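Local coordinates for protein adenosine kinase, putative (Trypanosoma brucei, PDB 3OTX) that probably phosphorylates adenosine to AMP with ATP and Mg2+ in purine salvage, as a member of the PfkB carbohydrate kinase family, at residues Leu8-Cys14 against Gly83-Val89; Ile165-Phe171 against Leu193-Ser199. The protein carries 1 engineered substitution. One frame throughout, in Å; residues are numbered along the deposited sequence.

How the contacts relate
Contact 1 and contact 2 belong to one sheet, the central mostly parallel sheet of the ribokinase-like fold. Strands 10-13 and 165-169 are neighbours in it, so the order across the four segments is 86-89, 10-13, 165-169, 193-197. The centres of the two contacts lie about 12 Å apart. Y11 joins them: Y11 N lies 2.8 Å from I165 O and Y11 O 2.8 Å from Y167 N, both probable hydrogen bonds. At the C-terminal ends of the strands C14 SG packs 3.0 Å from S169 OG. Both contacts reach the AP5 pocket there. The side chain of C14 comes within about 4 Å of the inhibitor, and F171 CB is 3.3 Å from AP5 N1B.

Contact 1. Residues Leu8-Cys14 against Gly83-Val89; sequences LRVYVQC and GKFVTYV
Strands 10-13 and 86-89 run parallel, side by side, in the central sheet of the ribokinase-like fold. Their axes approach to 4.7 Å and cross at -21°. The register pairs V10 with V86, Y11 with T87, V12 with Y88 and Q13 with V89, CA to CA 4.7-5.0 Å. Five backbone hydrogen bonds make a parallel ladder: V10 N to F85 O, T87 N to V10 O and V12 N to T87 O, each 2.9 Å, V89 N to V12 O 2.8 Å and C14 N to V89 O 3.2 Å. The ladder ends at C14, which touches AP5. V10, V12, V86 and Y88 share one face. Helix 66-76 packs on V86 and Y88. V12 CG2 meets V86 CG1 at 3.9 Å. F85, chi1 t, brings CE1 to 3.5 Å from V10 CG2. Y11, Q13, T87 and V89 share the other face, where Y11 and T87 touch helix 154-162. Y11 is t, and its OH lies 3.3 Å from V89 CG2. R9 reaches across to 83-87, past the start of the ladder. Its NH2 forms a salt bridge with E162, and its NH1 a weak 3.4 Å hydrogen bond to G83 O. Water 1 donates to V10 O at 2.9 Å and is hydrogen-bonded to T87 OG1, also at 2.9 Å.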
ATOM      1  N   LEU A   8     -15.552  10.268   4.937  1.00 18.98           N
ATOM      2  CA  LEU A   8     -14.721  11.274   4.298  1.00 18.51           C
ATOM      3  C   LEU A   8     -14.135  10.699   3.024  1.00 16.76           C
ATOM      4  O   LEU A   8     -13.796   9.505   2.948  1.00 19.19           O
ATOM      5  CB  LEU A   8     -13.566  11.680   5.193  1.00 18.79           C
ATOM      6  CG  LEU A   8     -13.950  12.366   6.511  1.00 24.92           C
ATOM      7  CD1 LEU A   8     -12.696  12.560   7.336  1.00 29.67           C
ATOM      8  CD2 LEU A   8     -14.682  13.707   6.273  1.00 26.61           C
ATOM      9  N   ARG A   9     -14.011  11.550   2.022  1.00 17.42           N
ATOM     10  CA  ARG A   9     -13.384  11.147   0.749  1.00 15.21           C
ATOM     11  C   ARG A   9     -11.882  10.892   0.899  1.00 17.16           C
ATOM     12  O   ARG A   9     -11.149  11.638   1.572  1.00 16.17           O
ATOM     13  CB  ARG A   9     -13.661  12.211  -0.324  1.00 17.34           C
ATOM     14  CG  ARG A   9     -15.138  12.305  -0.737  1.00 25.01           C
ATOM     15  CD  ARG A   9     -15.418  11.381  -1.916  1.00 40.86           C
ATOM     16  NE  ARG A   9     -14.622  11.722  -3.099  1.00 56.06           N
ATOM     17  CZ  ARG A   9     -14.802  11.206  -4.316  1.00 67.99           C
ATOM     18  NH1 ARG A   9     -15.761  10.321  -4.551  1.00 73.11           N
ATOM     19  NH2 ARG A   9     -14.019  11.582  -5.312  1.00 73.03           N
ATOM     20  N   VAL A  10     -11.447   9.801   0.264  1.00 13.32           N
ATOM     21  CA  VAL A  10     -10.097   9.307   0.355  1.00 11.37           C
ATOM     22  C   VAL A  10      -9.445   9.393  -1.015  1.00 14.53           C
ATOM     23  O   VAL A  10     -10.060   9.030  -2.038  1.00 14.73           O
ATOM     24  CB  VAL A  10     -10.090   7.840   0.876  1.00 12.24           C
ATOM     25  CG1 VAL A  10      -8.692   7.264   0.795  1.00 15.31           C
ATOM     26  CG2 VAL A  10     -10.575   7.778   2.347  1.00 14.16           C
ATOM     27  N   TYR A  11      -8.219   9.899  -1.033  1.00 12.52           N
ATOM     28  CA  TYR A  11      -7.399   9.973  -2.226  1.00 10.31           C
ATOM     29  C   TYR A  11      -6.260   9.004  -2.060  1.00 12.51           C
ATOM     30  O   TYR A  11      -5.508   9.112  -1.076  1.00 12.19           O
ATOM     31  CB  TYR A  11      -6.832  11.398  -2.342  1.00 11.68           C
ATOM     32  CG  TYR A  11      -5.913  11.642  -3.524  1.00  9.61           C
ATOM     33  CD1 TYR A  11      -6.428  12.267  -4.680  1.00 13.20           C
ATOM     34  CD2 TYR A  11      -4.551  11.294  -3.480  1.00 10.99           C
ATOM     35  CE1 TYR A  11      -5.618  12.497  -5.784  1.00 13.15           C
ATOM     36  CE2 TYR A  11      -3.714  11.526  -4.602  1.00 12.00           C
ATOM     37  CZ  TYR A  11      -4.266  12.121  -5.739  1.00 12.59           C
ATOM     38  OH  TYR A  11      -3.437  12.367  -6.815  1.00 13.58           O
ATOM     39  N   VAL A  12      -6.113   8.068  -3.000  1.00 11.02           N
ATOM     40  CA  VAL A  12      -5.021   7.100  -2.941  1.00  9.99           C
ATOM     41  C   VAL A  12      -4.178   7.223  -4.198  1.00 10.83           C
ATOM     42  O   VAL A  12      -4.727   7.336  -5.297  1.00 13.01           O
ATOM     43  CB  VAL A  12      -5.589   5.654  -2.918  1.00 10.89           C
ATOM     44  CG1 VAL A  12      -4.462   4.578  -3.038  1.00 11.73           C
ATOM     45  CG2 VAL A  12      -6.447   5.424  -1.673  1.00 12.57           C
ATOM     46  N   GLN A  13      -2.854   7.169  -4.049  1.00 10.93           N
ATOM     47  CA  GLN A  13      -1.958   7.206  -5.215  1.00  9.30           C
ATOM     48  C   GLN A  13      -0.914   6.119  -5.067  1.00 10.52           C
ATOM     49  O   GLN A  13      -0.310   5.931  -3.985  1.00 11.73           O
ATOM     50  CB  GLN A  13      -1.322   8.605  -5.358  1.00 10.87           C
ATOM     51  CG  GLN A  13      -0.376   8.746  -6.577  1.00 11.02           C
ATOM     52  CD  GLN A  13      -0.169  10.182  -7.029  1.00 14.62           C
ATOM     53  OE1 GLN A  13       0.906  10.537  -7.574  1.00 18.01           O
ATOM     54  NE2 GLN A  13      -1.175  11.006  -6.850  1.00 10.94           N
ATOM     55  N   CYS A  14      -0.697   5.396  -6.171  1.00 11.46           N
ATOM     56  CA  CYS A  14       0.290   4.319  -6.177  1.00 11.42           C
ATOM     57  C   CYS A  14       0.543   3.950  -7.653  1.00 10.65           C
ATOM     58  O   CYS A  14       0.256   4.741  -8.585  1.00 12.00           O
ATOM     59  CB  CYS A  14      -0.263   3.135  -5.358  1.00 11.76           C
ATOM     60  SG  CYS A  14       0.912   1.810  -4.988  1.00 12.44           S
ATOM     61  N   GLY A  83     -18.499   5.164  -5.965  1.00 16.91           N
ATOM     62  CA  GLY A  83     -18.412   6.403  -6.744  1.00 20.23           C
ATOM     63  C   GLY A  83     -18.243   7.641  -5.887  1.00 23.23           C
ATOM     64  O   GLY A  83     -18.034   8.734  -6.433  1.00 25.14           O
ATOM     65  N   LYS A  84     -18.351   7.482  -4.555  1.00 18.38           N
ATOM     66  CA  LYS A  84     -18.448   8.599  -3.634  1.00 19.58           C
ATOM     67  C   LYS A  84     -17.476   8.514  -2.490  1.00 19.63           C
ATOM     68  O   LYS A  84     -17.687   9.175  -1.464  1.00 25.57           O
ATOM     69  CB  LYS A  84     -19.857   8.692  -3.016  1.00 20.76           C
ATOM     70  CG  LYS A  84     -21.025   8.804  -3.988  1.00 29.59           C
ATOM     71  CD  LYS A  84     -22.319   8.875  -3.173  1.00 40.26           C
ATOM     72  CE  LYS A  84     -23.542   8.657  -4.038  1.00 47.67           C
ATOM     73  NZ  LYS A  84     -24.711   8.277  -3.198  1.00 47.77           N
ATOM     74  N   PHE A  85     -16.433   7.699  -2.630  1.00 14.48           N
ATOM     75  CA  PHE A  85     -15.550   7.461  -1.489  1.00 15.76           C
ATOM     76  C   PHE A  85     -14.078   7.576  -1.861  1.00 14.84           C
ATOM     77  O   PHE A  85     -13.432   8.567  -1.509  1.00 15.12           O
ATOM     78  CB  PHE A  85     -15.921   6.126  -0.819  1.00 17.12           C
ATOM     79  CG  PHE A  85     -15.062   5.755   0.351  1.00 13.51           C
ATOM     80  CD1 PHE A  85     -14.544   6.704   1.217  1.00 16.13           C
ATOM     81  CD2 PHE A  85     -14.761   4.412   0.573  1.00 16.61           C
ATOM     82  CE1 PHE A  85     -13.707   6.303   2.289  1.00 15.67           C
ATOM     83  CE2 PHE A  85     -13.935   4.010   1.657  1.00 19.48           C
ATOM     84  CZ  PHE A  85     -13.430   4.946   2.517  1.00 16.99           C
ATOM     85  N   VAL A  86     -13.540   6.613  -2.602  1.00 12.32           N
ATOM     86  CA  VAL A  86     -12.131   6.608  -2.948  1.00 13.30           C
ATOM     87  C   VAL A  86     -11.870   7.035  -4.387  1.00 12.24           C
ATOM     88  O   VAL A  86     -12.579   6.625  -5.310  1.00 13.40           O
ATOM     89  CB  VAL A  86     -11.518   5.180  -2.759  1.00 14.50           C
ATOM     90  CG1 VAL A  86     -10.030   5.145  -3.208  1.00 16.76           C
ATOM     91  CG2 VAL A  86     -11.693   4.656  -1.338  1.00 17.75           C
ATOM     92  N   THR A  87     -10.888   7.917  -4.559  1.00 11.31           N
ATOM     93  CA  THR A  87     -10.357   8.213  -5.887  1.00 11.70           C
ATOM     94  C   THR A  87      -8.928   7.713  -5.903  1.00 14.06           C
ATOM     95  O   THR A  87      -8.199   7.908  -4.948  1.00 12.99           O
ATOM     96  CB  THR A  87     -10.329   9.730  -6.144  1.00 14.64           C
ATOM     97  OG1 THR A  87     -11.665  10.206  -6.144  1.00 16.26           O
ATOM     98  CG2 THR A  87      -9.703  10.031  -7.482  1.00 13.46           C
ATOM     99  N   TYR A  88      -8.559   7.009  -6.967  1.00 11.80           N
ATOM    100  CA  TYR A  88      -7.216   6.441  -7.124  1.00 10.91           C
ATOM    101  C   TYR A  88      -6.535   7.136  -8.287  1.00 11.47           C
ATOM    102  O   TYR A  88      -7.152   7.344  -9.356  1.00 13.27           O
ATOM    103  CB  TYR A  88      -7.323   4.931  -7.437  1.00 11.48           C
ATOM    104  CG  TYR A  88      -6.017   4.274  -7.702  1.00 10.24           C
ATOM    105  CD1 TYR A  88      -5.305   3.672  -6.671  1.00  9.54           C
ATOM    106  CD2 TYR A  88      -5.498   4.197  -9.002  1.00 12.56           C
ATOM    107  CE1 TYR A  88      -4.042   3.037  -6.911  1.00  9.43           C
ATOM    108  CE2 TYR A  88      -4.273   3.578  -9.255  1.00 11.27           C
ATOM    109  CZ  TYR A  88      -3.555   2.993  -8.214  1.00 11.75           C
ATOM    110  OH  TYR A  88      -2.343   2.369  -8.472  1.00 11.71           O
ATOM    111  N   VAL A  89      -5.276   7.485  -8.077  1.00  9.97           N
ATOM    112  CA  VAL A  89      -4.440   8.085  -9.122  1.00 11.60           C
ATOM    113  C   VAL A  89      -3.202   7.219  -9.377  1.00 10.98           C
ATOM    114  O   VAL A  89      -2.498   6.822  -8.437  1.00 11.19           O
ATOM    115  CB  VAL A  89      -4.044   9.549  -8.750  1.00 11.40           C
ATOM    116  CG1 VAL A  89      -3.004  10.157  -9.700  1.00 14.16           C
ATOM    117  CG2 VAL A  89      -5.289  10.421  -8.814  1.00 11.33           C
TER
HETATM  118  O   HOH W   1     -11.753  10.954  -3.296  1.00 15.79           O

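Contact 2. Residues Ile165-Phe171 against Leu193-Ser199. With AP5 (bis(adenosine)-5'-pentaphosphate), chain C.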
ATOM      1  N   ILE A 165      -8.611  12.629   3.306  1.00 14.33           N
ATOM      2  CA  ILE A 165      -7.588  11.659   3.716  1.00 12.62           C
ATOM      3  C   ILE A 165      -6.784  11.294   2.455  1.00 12.39           C
ATOM      4  O   ILE A 165      -7.374  10.962   1.433  1.00 13.98           O
ATOM      5  CB  ILE A 165      -8.231  10.382   4.326  1.00 12.30           C
ATOM      6  CG1 ILE A 165      -8.978  10.683   5.618  1.00 16.27           C
ATOM      7  CG2 ILE A 165      -7.156   9.305   4.558  1.00 13.38           C
ATOM      8  CD1 ILE A 165     -10.026   9.625   6.004  1.00 18.98           C
ATOM      9  N   PHE A 166      -5.463  11.415   2.543  1.00 12.03           N
ATOM     10  CA  PHE A 166      -4.555  11.186   1.427  1.00 10.86           C
ATOM     11  C   PHE A 166      -3.644  10.057   1.835  1.00 12.42           C
ATOM     12  O   PHE A 166      -2.974  10.137   2.870  1.00 14.06           O
ATOM     13  CB  PHE A 166      -3.765  12.474   1.148  1.00 12.23           C
ATOM     14  CG  PHE A 166      -4.646  13.631   0.726  1.00 11.24           C
ATOM     15  CD1 PHE A 166      -5.350  14.376   1.681  1.00 12.53           C
ATOM     16  CD2 PHE A 166      -4.787  13.949  -0.632  1.00 12.74           C
ATOM     17  CE1 PHE A 166      -6.155  15.434   1.293  1.00 16.54           C
ATOM     18  CE2 PHE A 166      -5.623  15.013  -1.019  1.00 14.62           C
ATOM     19  CZ  PHE A 166      -6.290  15.744  -0.057  1.00 14.64           C
ATOM     20  N   TYR A 167      -3.637   8.999   1.018  1.00 10.83           N
ATOM     21  CA  TYR A 167      -2.802   7.853   1.295  1.00 11.62           C
ATOM     22  C   TYR A 167      -1.919   7.577   0.093  1.00 11.95           C
ATOM     23  O   TYR A 167      -2.426   7.348  -1.032  1.00 11.64           O
ATOM     24  CB  TYR A 167      -3.656   6.615   1.608  1.00 12.41           C
ATOM     25  CG  TYR A 167      -2.831   5.352   1.628  1.00 14.09           C
ATOM     26  CD1 TYR A 167      -1.942   5.101   2.670  1.00 19.71           C
ATOM     27  CD2 TYR A 167      -2.912   4.449   0.585  1.00 15.11           C
ATOM     28  CE1 TYR A 167      -1.166   3.945   2.675  1.00 24.71           C
ATOM     29  CE2 TYR A 167      -2.144   3.292   0.588  1.00 16.67           C
ATOM     30  CZ  TYR A 167      -1.281   3.068   1.627  1.00 23.58           C
ATOM     31  OH  TYR A 167      -0.524   1.919   1.617  1.00 26.81           O
ATOM     32  N   PHE A 168      -0.613   7.567   0.339  1.00 13.26           N
ATOM     33  CA  PHE A 168       0.356   7.163  -0.665  1.00 11.37           C
ATOM     34  C   PHE A 168       1.110   5.961  -0.186  1.00 12.61           C
ATOM     35  O   PHE A 168       1.478   5.897   0.979  1.00 12.87           O
ATOM     36  CB  PHE A 168       1.372   8.277  -0.910  1.00 12.73           C
ATOM     37  CG  PHE A 168       0.895   9.332  -1.852  1.00 12.57           C
ATOM     38  CD1 PHE A 168      -0.267  10.087  -1.586  1.00 13.65           C
ATOM     39  CD2 PHE A 168       1.639   9.629  -2.980  1.00 12.34           C
ATOM     40  CE1 PHE A 168      -0.706  11.081  -2.484  1.00 13.19           C
ATOM     41  CE2 PHE A 168       1.228  10.639  -3.863  1.00 12.82           C
ATOM     42  CZ  PHE A 168       0.040  11.362  -3.602  1.00 13.48           C
ATOM     43  N   SER A 169       1.332   4.993  -1.078  1.00 12.12           N
ATOM     44  CA  SER A 169       2.249   3.913  -0.737  0.67 11.20           C
ATOM     45  C   SER A 169       3.677   4.450  -0.734  1.00 13.69           C
ATOM     46  O   SER A 169       4.010   5.383  -1.480  1.00 12.32           O
ATOM     47  CB  SER A 169       2.133   2.789  -1.756  0.67 13.47           C
ATOM     48  OG  SER A 169       2.706   3.191  -2.984  0.67 10.68           O
ATOM     49  N   GLY A 170       4.527   3.835   0.088  1.00 12.46           N
ATOM     50  CA  GLY A 170       5.944   4.136   0.032  1.00 11.85           C
ATOM     51  C   GLY A 170       6.490   3.877  -1.363  1.00 11.78           C
ATOM     52  O   GLY A 170       7.419   4.531  -1.801  1.00 11.42           O
ATOM     53  N   PHE A 171       5.900   2.925  -2.066  1.00 11.94           N
ATOM     54  CA  PHE A 171       6.315   2.653  -3.458  1.00 12.47           C
ATOM     55  C   PHE A 171       6.232   3.832  -4.417  1.00 13.30           C
ATOM     56  O   PHE A 171       6.994   3.866  -5.397  1.00 13.26           O
ATOM     57  CB  PHE A 171       5.471   1.518  -4.012  1.00 10.71           C
ATOM     58  CG  PHE A 171       5.710   0.173  -3.360  1.00 12.01           C
ATOM     59  CD1 PHE A 171       4.607  -0.552  -2.862  1.00 12.88           C
ATOM     60  CD2 PHE A 171       6.971  -0.381  -3.315  1.00 11.72           C
ATOM     61  CE1 PHE A 171       4.818  -1.868  -2.325  1.00 13.43           C
ATOM     62  CE2 PHE A 171       7.213  -1.702  -2.772  1.00 15.34           C
ATOM     63  CZ  PHE A 171       6.125  -2.424  -2.287  1.00 14.41           C
ATOM     64  N   LEU A 193      -5.648  14.775   6.314  1.00 14.87           N
ATOM     65  CA  LEU A 193      -4.634  13.877   6.846  1.00 16.32           C
ATOM     66  C   LEU A 193      -3.822  13.284   5.736  1.00 15.65           C
ATOM     67  O   LEU A 193      -4.369  12.900   4.710  1.00 15.36           O
ATOM     68  CB  LEU A 193      -5.303  12.730   7.596  1.00 22.32           C
ATOM     69  CG  LEU A 193      -5.499  13.266   9.010  1.00 35.46           C
ATOM     70  CD1 LEU A 193      -6.922  13.110   9.501  1.00 41.46           C
ATOM     71  CD2 LEU A 193      -4.450  12.694   9.950  1.00 27.93           C
ATOM     72  N   PHE A 194      -2.516  13.201   5.941  1.00 13.15           N
ATOM     73  CA  PHE A 194      -1.631  12.533   5.008  1.00 11.46           C
ATOM     74  C   PHE A 194      -1.032  11.311   5.653  1.00 12.60           C
ATOM     75  O   PHE A 194      -0.498  11.393   6.766  1.00 14.66           O
ATOM     76  CB  PHE A 194      -0.508  13.466   4.538  1.00 10.86           C
ATOM     77  CG  PHE A 194       0.267  12.898   3.380  1.00 11.77           C
ATOM     78  CD1 PHE A 194      -0.181  13.092   2.074  1.00 14.59           C
ATOM     79  CD2 PHE A 194       1.378  12.097   3.604  1.00 16.75           C
ATOM     80  CE1 PHE A 194       0.499  12.550   1.003  1.00 15.61           C
ATOM     81  CE2 PHE A 194       2.079  11.528   2.516  1.00 14.57           C
ATOM     82  CZ  PHE A 194       1.611  11.734   1.215  1.00 14.50           C
ATOM     83  N   MET A 195      -1.122  10.181   4.948  1.00 12.62           N
ATOM     84  CA  MET A 195      -0.688   8.894   5.471  0.50 13.35           C
ATOM     85  C   MET A 195       0.184   8.198   4.448  1.00 12.43           C
ATOM     86  O   MET A 195      -0.112   8.234   3.255  1.00 11.96           O
ATOM     87  CB  MET A 195      -1.892   8.003   5.762  0.50 15.32           C
ATOM     88  CG  MET A 195      -3.034   8.693   6.467  0.50 23.45           C
ATOM     89  SD  MET A 195      -4.418   7.569   6.573  0.50 29.71           S
ATOM     90  CE  MET A 195      -3.566   6.122   7.173  0.50 17.57           C
ATOM     91  N   ILE A 196       1.237   7.551   4.922  1.00 12.18           N
ATOM     92  CA  ILE A 196       2.083   6.732   4.050  0.50 13.40           C
ATOM     93  C   ILE A 196       2.295   5.366   4.659  1.00 13.72           C
ATOM     94  O   ILE A 196       2.244   5.214   5.901  1.00 15.49           O
ATOM     95  CB  ILE A 196       3.467   7.355   3.801  0.50 17.13           C
ATOM     96  CG1 ILE A 196       4.207   7.662   5.108  0.50 25.38           C
ATOM     97  CG2 ILE A 196       3.356   8.570   2.966  0.50 16.78           C
ATOM     98  CD1 ILE A 196       5.522   8.350   4.882  0.50 30.97           C
ATOM     99  N   ASN A 197       2.518   4.369   3.814  1.00 13.33           N
ATOM    100  CA  ASN A 197       3.016   3.079   4.258  0.50 14.95           C
ATOM    101  C   ASN A 197       4.482   3.008   3.865  1.00 14.60           C
ATOM    102  O   ASN A 197       4.839   3.508   2.824  1.00 15.59           O
ATOM    103  CB  ASN A 197       2.191   1.969   3.588  0.50 18.04           C
ATOM    104  CG  ASN A 197       2.729   0.568   3.862  0.50 16.26           C
ATOM    105  OD1 ASN A 197       3.077  -0.143   2.939  0.50 22.13           O
ATOM    106  ND2 ASN A 197       2.802   0.186   5.121  0.50 32.06           N
ATOM    107  N   LEU A 198       5.305   2.350   4.668  1.00 13.29           N
ATOM    108  CA  LEU A 198       6.716   2.210   4.320  1.00 13.68           C
ATOM    109  C   LEU A 198       6.994   1.249   3.163  1.00 16.14           C
ATOM    110  O   LEU A 198       8.067   1.318   2.558  1.00 15.82           O
ATOM    111  CB  LEU A 198       7.522   1.838   5.568  1.00 14.32           C
ATOM    112  CG  LEU A 198       7.520   2.896   6.682  1.00 16.20           C
ATOM    113  CD1 LEU A 198       8.516   2.491   7.771  1.00 15.24           C
ATOM    114  CD2 LEU A 198       7.878   4.287   6.094  1.00 15.06           C
ATOM    115  N   SER A 199       6.038   0.350   2.886  1.00 13.72           N
ATOM    116  CA  SER A 199       6.011  -0.554   1.685  1.00 14.97           C
ATOM    117  C   SER A 199       7.046  -1.656   1.598  1.00 15.88           C
ATOM    118  O   SER A 199       6.693  -2.808   1.311  1.00 16.81           O
ATOM    119  CB  SER A 199       6.048   0.237   0.372  1.00 14.35           C
ATOM    120  OG  SER A 199       4.891   1.052   0.202  1.00 15.01           O
TER
HETATM  121  PA  AP5 C 346       1.384  -8.455   8.550  1.00 14.08           P
HETATM  122  O1A AP5 C 346       1.999  -9.829   8.305  1.00 14.78           O
HETATM  123  O2A AP5 C 346       2.062  -7.660   9.648  1.00 15.80           O
HETATM  124  O3A AP5 C 346       1.384  -7.513   7.243  1.00 14.22           O
HETATM  125  PB  AP5 C 346       2.543  -7.407   6.126  1.00 14.59           P
HETATM  126  O1B AP5 C 346       3.861  -7.929   6.608  1.00 15.34           O
HETATM  127  O2B AP5 C 346       2.502  -6.010   5.609  1.00 16.02           O
HETATM  128  O3B AP5 C 346       1.929  -8.413   5.055  1.00 15.66           O
HETATM  129  PG  AP5 C 346       2.552  -9.214   3.828  1.00 20.12           P
HETATM  130  O1G AP5 C 346       1.674 -10.406   3.603  1.00 28.34           O
HETATM  131  O2G AP5 C 346       3.968  -9.701   4.038  1.00 21.35           O
HETATM  132  O3G AP5 C 346       2.330  -8.175   2.696  1.00 19.99           O
HETATM  133  PD  AP5 C 346       2.703  -8.240   1.124  1.00 19.89           P
HETATM  134  O1D AP5 C 346       3.380  -9.532   0.703  1.00 21.05           O
HETATM  135  O2D AP5 C 346       3.396  -6.938   0.835  1.00 20.75           O
HETATM  136  O3D AP5 C 346       1.231  -8.290   0.475  1.00 16.42           O
HETATM  137  PE  AP5 C 346       0.308  -7.015   0.119  1.00 18.91           P
HETATM  138  O1E AP5 C 346       0.435  -5.982   1.203  1.00 20.09           O
HETATM  139  O2E AP5 C 346      -1.094  -7.504  -0.239  1.00 21.15           O
HETATM  140  O5F AP5 C 346      -0.186  -8.670   8.795  1.00 13.22           O
HETATM  141  C5F AP5 C 346      -1.072  -7.554   8.883  1.00 13.47           C
HETATM  142  C4F AP5 C 346      -2.303  -7.967   9.652  1.00 11.80           C
HETATM  143  O4F AP5 C 346      -2.885  -9.133   9.054  1.00 15.07           O
HETATM  144  C3F AP5 C 346      -2.038  -8.412  11.088  1.00 14.08           C
HETATM  145  O3F AP5 C 346      -2.049  -7.294  11.942  1.00 15.69           O
HETATM  146  C2F AP5 C 346      -3.127  -9.413  11.347  1.00 17.57           C
HETATM  147  O2F AP5 C 346      -4.320  -8.746  11.674  1.00 17.61           O
HETATM  148  C1F AP5 C 346      -3.322 -10.059   9.972  1.00 14.42           C
HETATM  149  N9A AP5 C 346      -2.510 -11.295   9.774  1.00 15.43           N
HETATM  150  C8A AP5 C 346      -1.391 -11.438   8.949  1.00 13.65           C
HETATM  151  N7A AP5 C 346      -0.971 -12.730   9.044  1.00 16.39           N
HETATM  152  C5A AP5 C 346      -1.798 -13.396   9.885  1.00 16.49           C
HETATM  153  C6A AP5 C 346      -1.872 -14.705  10.306  1.00 22.18           C
HETATM  154  N6A AP5 C 346      -1.073 -15.653   9.808  1.00 26.43           N
HETATM  155  N1A AP5 C 346      -2.873 -15.067  11.174  1.00 25.29           N
HETATM  156  C2A AP5 C 346      -3.824 -14.162  11.617  1.00 25.08           C
HETATM  157  N3A AP5 C 346      -3.746 -12.857  11.178  1.00 18.78           N
HETATM  158  C4A AP5 C 346      -2.777 -12.489  10.318  1.00 17.69           C
HETATM  159  O5J AP5 C 346       1.014  -6.397  -1.207  1.00 19.13           O
HETATM  160  C5J AP5 C 346       1.097  -7.178  -2.388  1.00 17.96           C
HETATM  161  C4J AP5 C 346       1.003  -6.174  -3.524  1.00 11.65           C
HETATM  162  O4J AP5 C 346       2.211  -5.402  -3.620  1.00 15.56           O
HETATM  163  C3J AP5 C 346       0.893  -6.819  -4.909  1.00 12.83           C
HETATM  164  O3J AP5 C 346      -0.462  -6.687  -5.341  1.00 14.33           O
HETATM  165  C2J AP5 C 346       1.892  -6.043  -5.783  1.00 14.02           C
HETATM  166  O2J AP5 C 346       1.352  -5.623  -7.031  1.00 14.13           O
HETATM  167  C1J AP5 C 346       2.213  -4.853  -4.913  1.00 14.74           C
HETATM  168  N9B AP5 C 346       3.509  -4.230  -5.221  1.00 10.32           N
HETATM  169  C8B AP5 C 346       4.720  -4.867  -5.186  1.00 11.93           C
HETATM  170  N7B AP5 C 346       5.653  -3.961  -5.577  1.00 14.87           N
HETATM  171  C5B AP5 C 346       5.034  -2.769  -5.850  1.00  9.35           C
HETATM  172  C6B AP5 C 346       5.509  -1.521  -6.271  1.00 10.20           C
HETATM  173  N6B AP5 C 346       6.791  -1.278  -6.590  1.00 11.62           N
HETATM  174  N1B AP5 C 346       4.561  -0.556  -6.473  1.00 11.27           N
HETATM  175  C2B AP5 C 346       3.223  -0.707  -6.190  1.00 11.88           C
HETATM  176  N3B AP5 C 346       2.750  -1.949  -5.819  1.00 11.58           N
HETATM  177  C4B AP5 C 346       3.668  -2.943  -5.620  1.00  9.40           C
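I165 opens the first strand, opposite L193 in a parallel register that continues to F168 and I196. Its CG2 packs 3.8 Å from M195 SD. Both backbone polar atoms of F166 are bonded to strand 193-197: F166 N donates to L193 O at 2.8 Å, and F166 O accepts from M195 N at 2.8 Å. F166 CB also rests 3.8 Å from F194 CD1. Y167 lies on the same face as M195, and its OH reaches to 3.4 Å from N197 CB. F168 N donates to M195 O at 3.0 Å. F168 CD1 touches F194 CE1 at 3.7 Å, an oblique aromatic contact. The ladder then loosens, for N197 N to F168 O is a weak bond of 3.4 Å. After S169 the chain enters a 3-10 turn at G170, where a CB would clash with N197 O and L198 O. F171 N donates to S199 OG at 3.1 Å. The F171 ring lies between S199 and the ligand: S199 CB makes a CH-pi contact 3.5 Å from the ring centroid, and AP5 C6B lies over the opposite face. F171 thus forms part of the adenosine site. The two strands belong to a beta-alpha-beta unit. Its helix 177-189 covers the F166, F168 and F194 face, helix 300-311 packs on I165, L193 and M195, and strand 10-13 flanks strand 165-169.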